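PDB 3ZGH: CELL WALL surface anchor family protein from Streptococcus pneumoniae, which probably acts as a pneumococcal surface adhesin (the serine-rich repeat protein PsrP), binding keratin 10 through the domain described here. Local coordinates for residues L58-T63 with W159-T164; Q94-L99 with F170-Y175; L99-G104 with G165-F170. All coordinates share one frame; numbering follows the deposited sequence.

Interaction 1 of 3, residues L58-T63 with W159-T164; sequences LTFTYT and WTVPIT
F60 and W159 face each other across two antiparallel strands, and their rings illustrate how a directly paired couple of aromatics can share one side of a sheet. The phenyl ring and the five-membered ring of the indole are almost parallel (8°) but strongly offset, centroids 4.6 Å apart, with little of one ring over the other. What sits over the indole is the root of the phenylalanine: F60 CB stands 3.6 Å from the centroid of the six-membered ring, a CH-pi contact over the face. A chi1 of 62° puts W159 CG between its backbone N and carbonyl carbon, and from there the indole extends beneath F60 CB. The closest side-chain approach is F60 CD2 to W159 NE1, 3.3 Å. Next to CD2 on the same edge, F60 CE2 meets V161 CG2 at 3.8 Å, and this methyl lies in plane at the indole edge. Y62 CB touches the indole at CZ3. Beyond V161, L58 and I163 cross at about a right angle. On the reverse side of the sheet T59 and T160 lie side by side, pointing the same way. Backbone bonds fix this register: F60 N gives a nearly straight bond (174°) to W159 O, W159 N returns one to F60 O, and L58 and V161 exchange a second pair. F170 adds an edge-to-face ring to F60. The pair lies inside the seven-stranded sheet, its large apolar side chains turned to the short sheet and its threonines away, as in the packed strands of a beta sandwich; the domain is described as a novel MSCRAMM fold.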
# COMPACT_ATOMS: atom_id res chain seq x y z
N LEU A 58 9.71 -12.02 1.80
CA LEU A 58 9.36 -10.86 1.01
C LEU A 58 9.06 -9.73 1.98
O LEU A 58 8.37 -9.95 2.99
CB LEU A 58 8.10 -11.11 0.19
CG LEU A 58 8.13 -12.15 -0.93
CD1 LEU A 58 6.75 -12.23 -1.65
CD2 LEU A 58 9.27 -11.83 -1.94
N THR A 59 9.60 -8.54 1.69
CA THR A 59 9.24 -7.33 2.43
C THR A 59 8.45 -6.42 1.50
O THR A 59 8.90 -6.10 0.39
CB THR A 59 10.49 -6.59 2.90
OG1 THR A 59 11.24 -7.49 3.73
CG2 THR A 59 10.15 -5.29 3.71
N PHE A 60 7.26 -6.05 1.95
CA PHE A 60 6.35 -5.19 1.20
C PHE A 60 6.31 -3.80 1.85
O PHE A 60 6.17 -3.71 3.09
CB PHE A 60 4.93 -5.77 1.24
CG PHE A 60 4.73 -7.02 0.42
CD1 PHE A 60 4.15 -6.94 -0.83
CD2 PHE A 60 5.07 -8.27 0.92
CE1 PHE A 60 3.94 -8.11 -1.60
CE2 PHE A 60 4.81 -9.43 0.19
CZ PHE A 60 4.27 -9.34 -1.09
N THR A 61 6.40 -2.74 1.05
CA THR A 61 6.22 -1.37 1.53
C THR A 61 5.25 -0.68 0.57
O THR A 61 5.54 -0.50 -0.62
CB THR A 61 7.55 -0.58 1.60
OG1 THR A 61 8.51 -1.30 2.38
CG2 THR A 61 7.35 0.82 2.26
N TYR A 62 4.09 -0.30 1.10
CA TYR A 62 2.97 0.20 0.34
C TYR A 62 2.62 1.61 0.77
O TYR A 62 2.30 1.82 1.94
CB TYR A 62 1.80 -0.74 0.62
CG TYR A 62 0.43 -0.24 0.22
CD1 TYR A 62 0.17 0.19 -1.06
CD2 TYR A 62 -0.63 -0.28 1.13
CE1 TYR A 62 -1.11 0.62 -1.42
CE2 TYR A 62 -1.87 0.13 0.79
CZ TYR A 62 -2.12 0.58 -0.48
OH TYR A 62 -3.39 0.97 -0.77
N THR A 63 2.64 2.56 -0.15
CA THR A 63 2.44 3.97 0.17
C THR A 63 1.33 4.52 -0.72
O THR A 63 1.34 4.29 -1.92
CB THR A 63 3.71 4.81 -0.09
OG1 THR A 63 4.76 4.36 0.76
CG2 THR A 63 3.48 6.31 0.20
N TRP A 159 5.03 -4.86 5.71
CA TRP A 159 4.92 -6.18 6.35
C TRP A 159 5.90 -7.11 5.64
O TRP A 159 6.40 -6.77 4.55
CB TRP A 159 3.49 -6.72 6.26
CG TRP A 159 2.97 -6.96 4.87
CD1 TRP A 159 2.96 -8.16 4.16
CD2 TRP A 159 2.38 -5.99 4.00
NE1 TRP A 159 2.44 -7.96 2.90
CE2 TRP A 159 2.07 -6.65 2.78
CE3 TRP A 159 2.12 -4.62 4.13
CZ2 TRP A 159 1.49 -5.99 1.71
CZ3 TRP A 159 1.53 -3.96 3.04
CH2 TRP A 159 1.22 -4.65 1.85
N THR A 160 6.18 -8.24 6.27
CA THR A 160 7.01 -9.25 5.66
C THR A 160 6.21 -10.54 5.51
O THR A 160 5.19 -10.75 6.21
CB THR A 160 8.25 -9.53 6.51
OG1 THR A 160 7.83 -9.94 7.81
CG2 THR A 160 9.14 -8.27 6.63
N VAL A 161 6.68 -11.41 4.63
CA VAL A 161 6.03 -12.72 4.42
C VAL A 161 7.15 -13.74 4.25
O VAL A 161 7.99 -13.56 3.36
CB VAL A 161 5.14 -12.74 3.16
CG1 VAL A 161 4.43 -14.07 3.02
CG2 VAL A 161 4.08 -11.59 3.18
N PRO A 162 7.17 -14.80 5.07
CA PRO A 162 8.25 -15.78 4.94
C PRO A 162 8.20 -16.49 3.60
O PRO A 162 7.11 -16.78 3.09
CB PRO A 162 7.99 -16.78 6.08
CG PRO A 162 7.06 -16.07 7.04
CD PRO A 162 6.27 -15.09 6.21
N ILE A 163 9.37 -16.80 3.05
CA ILE A 163 9.49 -17.62 1.85
C ILE A 163 9.84 -19.06 2.27
O ILE A 163 10.81 -19.28 3.01
CB ILE A 163 10.59 -17.06 0.91
CG1 ILE A 163 10.14 -15.70 0.34
CG2 ILE A 163 10.93 -18.07 -0.23
CD1 ILE A 163 11.26 -14.89 -0.30
N THR A 164 9.08 -20.04 1.79
CA THR A 164 9.25 -21.41 2.24
C THR A 164 9.53 -22.36 1.08
O THR A 164 9.60 -23.59 1.27
CB THR A 164 7.98 -21.91 2.98
OG1 THR A 164 6.87 -21.98 2.07
CG2 THR A 164 7.62 -20.97 4.15

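Interaction 2 of 3, residues Q94-L99 with F170-Y175; sequences QTMLTL and FTFTPY. With ACT (acetate ion), chain D.
T98 and T171 meet through their hydroxyls, the most intimate side-chain contact between 94-99 and 170-175. Polar contacts come first. The two OG1 atoms are 2.6 Å apart, a hydrogen bond in which either could be the donor. As a directly paired couple the two threonines share a face of the sheet, and chi1 (61° in T98, 76° in T171) sets each OG1 between its backbone N and carbonyl carbon, where the two meet. An acetate, probably from the crystallisation liquor, lies beside them: its methyl is 3.4 Å from T171 CG2, and its OXT approaches T98 OG1. The same two residues also exchange backbone bonds, T98 N to T171 O and T171 N to T98 O. Farther along, T173 N binds M96 O at 2.9 Å. The amide of Q94, itself poorly ordered, ends this series with NE2 making a weak bond to P174 O.

Apolar contacts lie mostly on the other face. M96 and F172 run side by side, and the methionine chain, bent at chi2 and chi3, brings CE to 3.9 Å from F172 CZ. M96 SD also meets Y175 CB at 3.9 Å, these two side chains crossing at about a right angle. L97 CD1 sits at the edge of the F172 ring, 4.3 Å from CD1, while L99 CD2 reaches F170 CB at 4.0 Å.

In the wider fold, strand 170-172 is the middle of a three-stranded antiparallel sheet, between 97-99 and 193-195. M96 and L97 both face Y136 in a classic beta bulge that joins this edge to strand 136-138, while F170 and F172 pack on V51 and L49 of strand 43-53.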
# COMPACT_ATOMS: atom_id res chain seq x y z
N GLN A 94 -12.57 -5.52 0.45
CA GLN A 94 -11.84 -6.21 -0.60
C GLN A 94 -10.57 -6.86 -0.08
O GLN A 94 -9.85 -6.29 0.74
CB GLN A 94 -11.47 -5.25 -1.75
CG GLN A 94 -10.29 -4.34 -1.45
CD GLN A 94 -9.79 -3.59 -2.67
OE1 GLN A 94 -10.56 -3.25 -3.58
NE2 GLN A 94 -8.47 -3.33 -2.71
N THR A 95 -10.31 -8.06 -0.58
CA THR A 95 -9.01 -8.68 -0.39
C THR A 95 -7.92 -7.75 -0.89
O THR A 95 -8.03 -7.22 -1.99
CB THR A 95 -8.95 -9.99 -1.15
OG1 THR A 95 -9.99 -10.84 -0.66
CG2 THR A 95 -7.58 -10.66 -0.95
N MET A 96 -6.87 -7.52 -0.09
CA MET A 96 -5.75 -6.70 -0.53
C MET A 96 -4.61 -7.54 -1.11
O MET A 96 -3.83 -7.05 -1.91
CB MET A 96 -5.13 -5.94 0.65
CG MET A 96 -6.08 -5.07 1.44
SD MET A 96 -6.37 -3.44 0.75
CE MET A 96 -4.71 -2.75 0.51
N LEU A 97 -4.47 -8.78 -0.64
CA LEU A 97 -3.24 -9.54 -0.90
C LEU A 97 -3.57 -11.03 -1.01
O LEU A 97 -4.26 -11.59 -0.17
CB LEU A 97 -2.25 -9.30 0.23
CG LEU A 97 -0.91 -10.06 0.13
CD1 LEU A 97 -0.02 -9.45 -0.94
CD2 LEU A 97 -0.24 -10.02 1.48
N THR A 98 -3.12 -11.67 -2.08
CA THR A 98 -3.23 -13.12 -2.17
C THR A 98 -1.80 -13.62 -2.31
O THR A 98 -0.94 -12.90 -2.84
CB THR A 98 -4.07 -13.59 -3.37
OG1 THR A 98 -3.44 -13.14 -4.58
CG2 THR A 98 -5.48 -13.03 -3.30
N LEU A 99 -1.53 -14.81 -1.78
CA LEU A 99 -0.15 -15.29 -1.65
C LEU A 99 -0.02 -16.68 -2.25
O LEU A 99 -0.91 -17.52 -2.09
CB LEU A 99 0.23 -15.34 -0.17
CG LEU A 99 0.30 -13.99 0.54
CD1 LEU A 99 0.69 -14.21 1.99
CD2 LEU A 99 1.29 -13.04 -0.15
N PHE A 170 2.29 -13.63 -5.93
CA PHE A 170 1.34 -12.92 -5.10
C PHE A 170 0.54 -11.99 -6.02
O PHE A 170 0.95 -11.73 -7.16
CB PHE A 170 2.06 -12.12 -3.98
CG PHE A 170 2.89 -10.98 -4.49
CD1 PHE A 170 2.32 -9.73 -4.74
CD2 PHE A 170 4.25 -11.16 -4.74
CE1 PHE A 170 3.11 -8.70 -5.25
CE2 PHE A 170 5.04 -10.13 -5.25
CZ PHE A 170 4.47 -8.91 -5.51
N THR A 171 -0.59 -11.51 -5.54
CA THR A 171 -1.22 -10.37 -6.19
C THR A 171 -1.55 -9.36 -5.09
O THR A 171 -1.92 -9.75 -3.99
CB THR A 171 -2.52 -10.72 -6.94
OG1 THR A 171 -3.56 -10.91 -6.00
CG2 THR A 171 -2.36 -11.97 -7.80
N PHE A 172 -1.42 -8.08 -5.40
CA PHE A 172 -1.74 -7.03 -4.45
C PHE A 172 -2.71 -6.04 -5.13
O PHE A 172 -2.48 -5.63 -6.28
CB PHE A 172 -0.47 -6.32 -3.98
CG PHE A 172 -0.74 -5.14 -3.09
CD1 PHE A 172 -0.98 -5.33 -1.73
CD2 PHE A 172 -0.80 -3.85 -3.61
CE1 PHE A 172 -1.26 -4.27 -0.92
CE2 PHE A 172 -1.07 -2.78 -2.78
CZ PHE A 172 -1.31 -2.99 -1.43
N THR A 173 -3.78 -5.68 -4.42
CA THR A 173 -4.79 -4.76 -4.93
C THR A 173 -4.79 -3.47 -4.09
O THR A 173 -5.13 -3.49 -2.90
CB THR A 173 -6.19 -5.39 -4.90
OG1 THR A 173 -6.17 -6.62 -5.63
CG2 THR A 173 -7.24 -4.45 -5.52
N PRO A 174 -4.36 -2.36 -4.68
CA PRO A 174 -4.32 -1.11 -3.92
C PRO A 174 -5.70 -0.58 -3.60
O PRO A 174 -6.67 -0.90 -4.28
CB PRO A 174 -3.58 -0.14 -4.87
CG PRO A 174 -3.87 -0.68 -6.22
CD PRO A 174 -3.88 -2.19 -6.07
N TYR A 175 -5.77 0.25 -2.57
CA TYR A 175 -7.03 0.76 -2.10
C TYR A 175 -6.79 2.13 -1.47
O TYR A 175 -5.82 2.33 -0.75
CB TYR A 175 -7.62 -0.20 -1.07
CG TYR A 175 -8.94 0.27 -0.47
CD1 TYR A 175 -10.16 -0.12 -0.99
CD2 TYR A 175 -8.94 1.13 0.62
CE1 TYR A 175 -11.38 0.34 -0.41
CE2 TYR A 175 -10.12 1.59 1.19
CZ TYR A 175 -11.33 1.19 0.67
OH TYR A 175 -12.48 1.68 1.29
C ACT D . -1.06 -15.79 -6.66
O ACT D . -0.90 -17.03 -6.71
OXT ACT D . -1.52 -15.33 -5.59
CH3 ACT D . -0.72 -14.90 -7.84

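Interaction 3 of 3, residues L99-G104 with G165-F170; sequences LGSDLG and GTDTSF. With ACT (acetate ion), chain D.
A type I turn, G100 to L103, docks against an Asx turn headed by D167, an example of two loops joined largely through aspartates. D167 CG is anti to its backbone N (chi1 176°), and the carboxylate divides its work. OD2 receives S101 N at 3.0 Å from well above the carboxylate plane, while OD1 takes S169 N, two residues on, and so closes the Asx turn. D167, the centre of an inverse gamma turn, also accepts D102 N on its O at 3.1 Å. In the reverse direction D102 OD2 accepts D167 N at 2.9 Å on its anti lone pair. The two carboxylates remain apart, OD2 to OD2 5.2 Å, and the backbone N-H groups they accept would probably help offset their like charges. S169 OG lies within bonding distance of both D167 OD1 and an acetate oxygen, its one proton serving one or the other. G100 N binds S169 O at 2.7 Å, next to the L99–F170 pair. L103 brings CD1 to 3.3 Å from S169 O and crosses T168 at about a right angle.

This contact lies at the surface, toward one end of the domain, where the loop leaving strand 97-99 meets the loop between strands 154-162 and 170-172. L103 turns inward to touch V161 and L58 on the seven-stranded sheet.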
# COMPACT_ATOMS: atom_id res chain seq x y z
N LEU A 99 -1.53 -14.81 -1.78
CA LEU A 99 -0.15 -15.29 -1.65
C LEU A 99 -0.02 -16.68 -2.25
O LEU A 99 -0.91 -17.52 -2.09
CB LEU A 99 0.23 -15.34 -0.17
CG LEU A 99 0.30 -13.99 0.54
CD1 LEU A 99 0.69 -14.21 1.99
CD2 LEU A 99 1.29 -13.04 -0.15
N GLY A 100 1.08 -16.92 -2.95
CA GLY A 100 1.33 -18.23 -3.50
C GLY A 100 1.56 -19.29 -2.43
O GLY A 100 1.64 -18.99 -1.23
N SER A 101 1.70 -20.54 -2.88
CA SER A 101 1.77 -21.70 -2.00
C SER A 101 2.99 -21.80 -1.08
O SER A 101 2.90 -22.42 -0.01
CB SER A 101 1.71 -22.94 -2.88
OG SER A 101 0.43 -22.97 -3.47
N ASP A 102 4.11 -21.18 -1.47
CA ASP A 102 5.33 -21.25 -0.65
C ASP A 102 5.65 -19.90 -0.02
O ASP A 102 6.82 -19.46 0.04
CB ASP A 102 6.53 -21.78 -1.45
CG ASP A 102 6.30 -23.19 -1.96
OD1 ASP A 102 6.09 -24.11 -1.14
OD2 ASP A 102 6.31 -23.38 -3.19
N LEU A 103 4.59 -19.24 0.45
CA LEU A 103 4.73 -18.03 1.24
C LEU A 103 3.98 -18.30 2.52
O LEU A 103 2.89 -18.89 2.50
CB LEU A 103 4.12 -16.84 0.54
CG LEU A 103 4.91 -16.36 -0.67
CD1 LEU A 103 4.16 -15.28 -1.41
CD2 LEU A 103 6.28 -15.86 -0.23
N GLY A 104 4.55 -17.89 3.64
CA GLY A 104 3.94 -18.20 4.91
C GLY A 104 2.96 -17.14 5.32
O GLY A 104 2.41 -16.37 4.51
N GLY A 165 9.71 -21.82 -0.11
CA GLY A 165 9.85 -22.67 -1.28
C GLY A 165 9.82 -21.83 -2.55
O GLY A 165 10.06 -20.62 -2.52
N THR A 166 9.49 -22.49 -3.64
CA THR A 166 9.58 -21.94 -4.99
C THR A 166 8.44 -21.00 -5.41
O THR A 166 8.65 -20.02 -6.10
CB THR A 166 9.60 -23.14 -5.97
OG1 THR A 166 10.94 -23.65 -6.02
CG2 THR A 166 9.14 -22.74 -7.35
N ASP A 167 7.21 -21.30 -5.02
CA ASP A 167 6.08 -20.51 -5.48
C ASP A 167 5.90 -19.26 -4.61
O ASP A 167 5.16 -19.26 -3.63
CB ASP A 167 4.78 -21.36 -5.54
CG ASP A 167 3.57 -20.52 -5.93
OD1 ASP A 167 3.79 -19.40 -6.47
OD2 ASP A 167 2.41 -20.95 -5.72
N THR A 168 6.59 -18.19 -4.99
CA THR A 168 6.51 -16.93 -4.26
C THR A 168 5.63 -15.92 -5.01
O THR A 168 5.82 -14.71 -4.85
CB THR A 168 7.90 -16.31 -4.08
OG1 THR A 168 8.55 -16.26 -5.35
CG2 THR A 168 8.75 -17.17 -3.14
N SER A 169 4.68 -16.40 -5.80
CA SER A 169 3.76 -15.51 -6.49
C SER A 169 2.86 -14.76 -5.50
O SER A 169 2.67 -15.19 -4.35
CB SER A 169 2.93 -16.28 -7.52
OG SER A 169 2.09 -17.25 -6.91
N PHE A 170 2.29 -13.63 -5.93
CA PHE A 170 1.34 -12.92 -5.10
C PHE A 170 0.54 -11.99 -6.02
O PHE A 170 0.95 -11.73 -7.16
CB PHE A 170 2.06 -12.12 -3.98
CG PHE A 170 2.89 -10.98 -4.49
CD1 PHE A 170 2.32 -9.73 -4.74
CD2 PHE A 170 4.25 -11.16 -4.74
CE1 PHE A 170 3.11 -8.70 -5.25
CE2 PHE A 170 5.04 -10.13 -5.25
CZ PHE A 170 4.47 -8.91 -5.51
C ACT D . -1.06 -15.79 -6.66
O ACT D . -0.90 -17.03 -6.71
OXT ACT D . -1.52 -15.33 -5.59
CH3 ACT D . -0.72 -14.90 -7.84

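Overall arrangement
Followed from the N terminus, the chain first lays down 58-63, which waits some 95 residues for 159-164; their pairing, interaction 1, closes the longest loop within the seven-stranded sheet. Inside that loop come 94-99 and 99-104, whose partners arrive only after 159-164, so interactions 2 and 3 both cross interaction 1. Interaction 3 is nested within interaction 2, and the two share L99 and F170 as the short sheet runs out into loops. The sheets are then joined face to face, Y62 and W159 packing on F172, while backbone bonds from P162 to G104 and from T164 to D102 fasten interaction 1 to interaction 3.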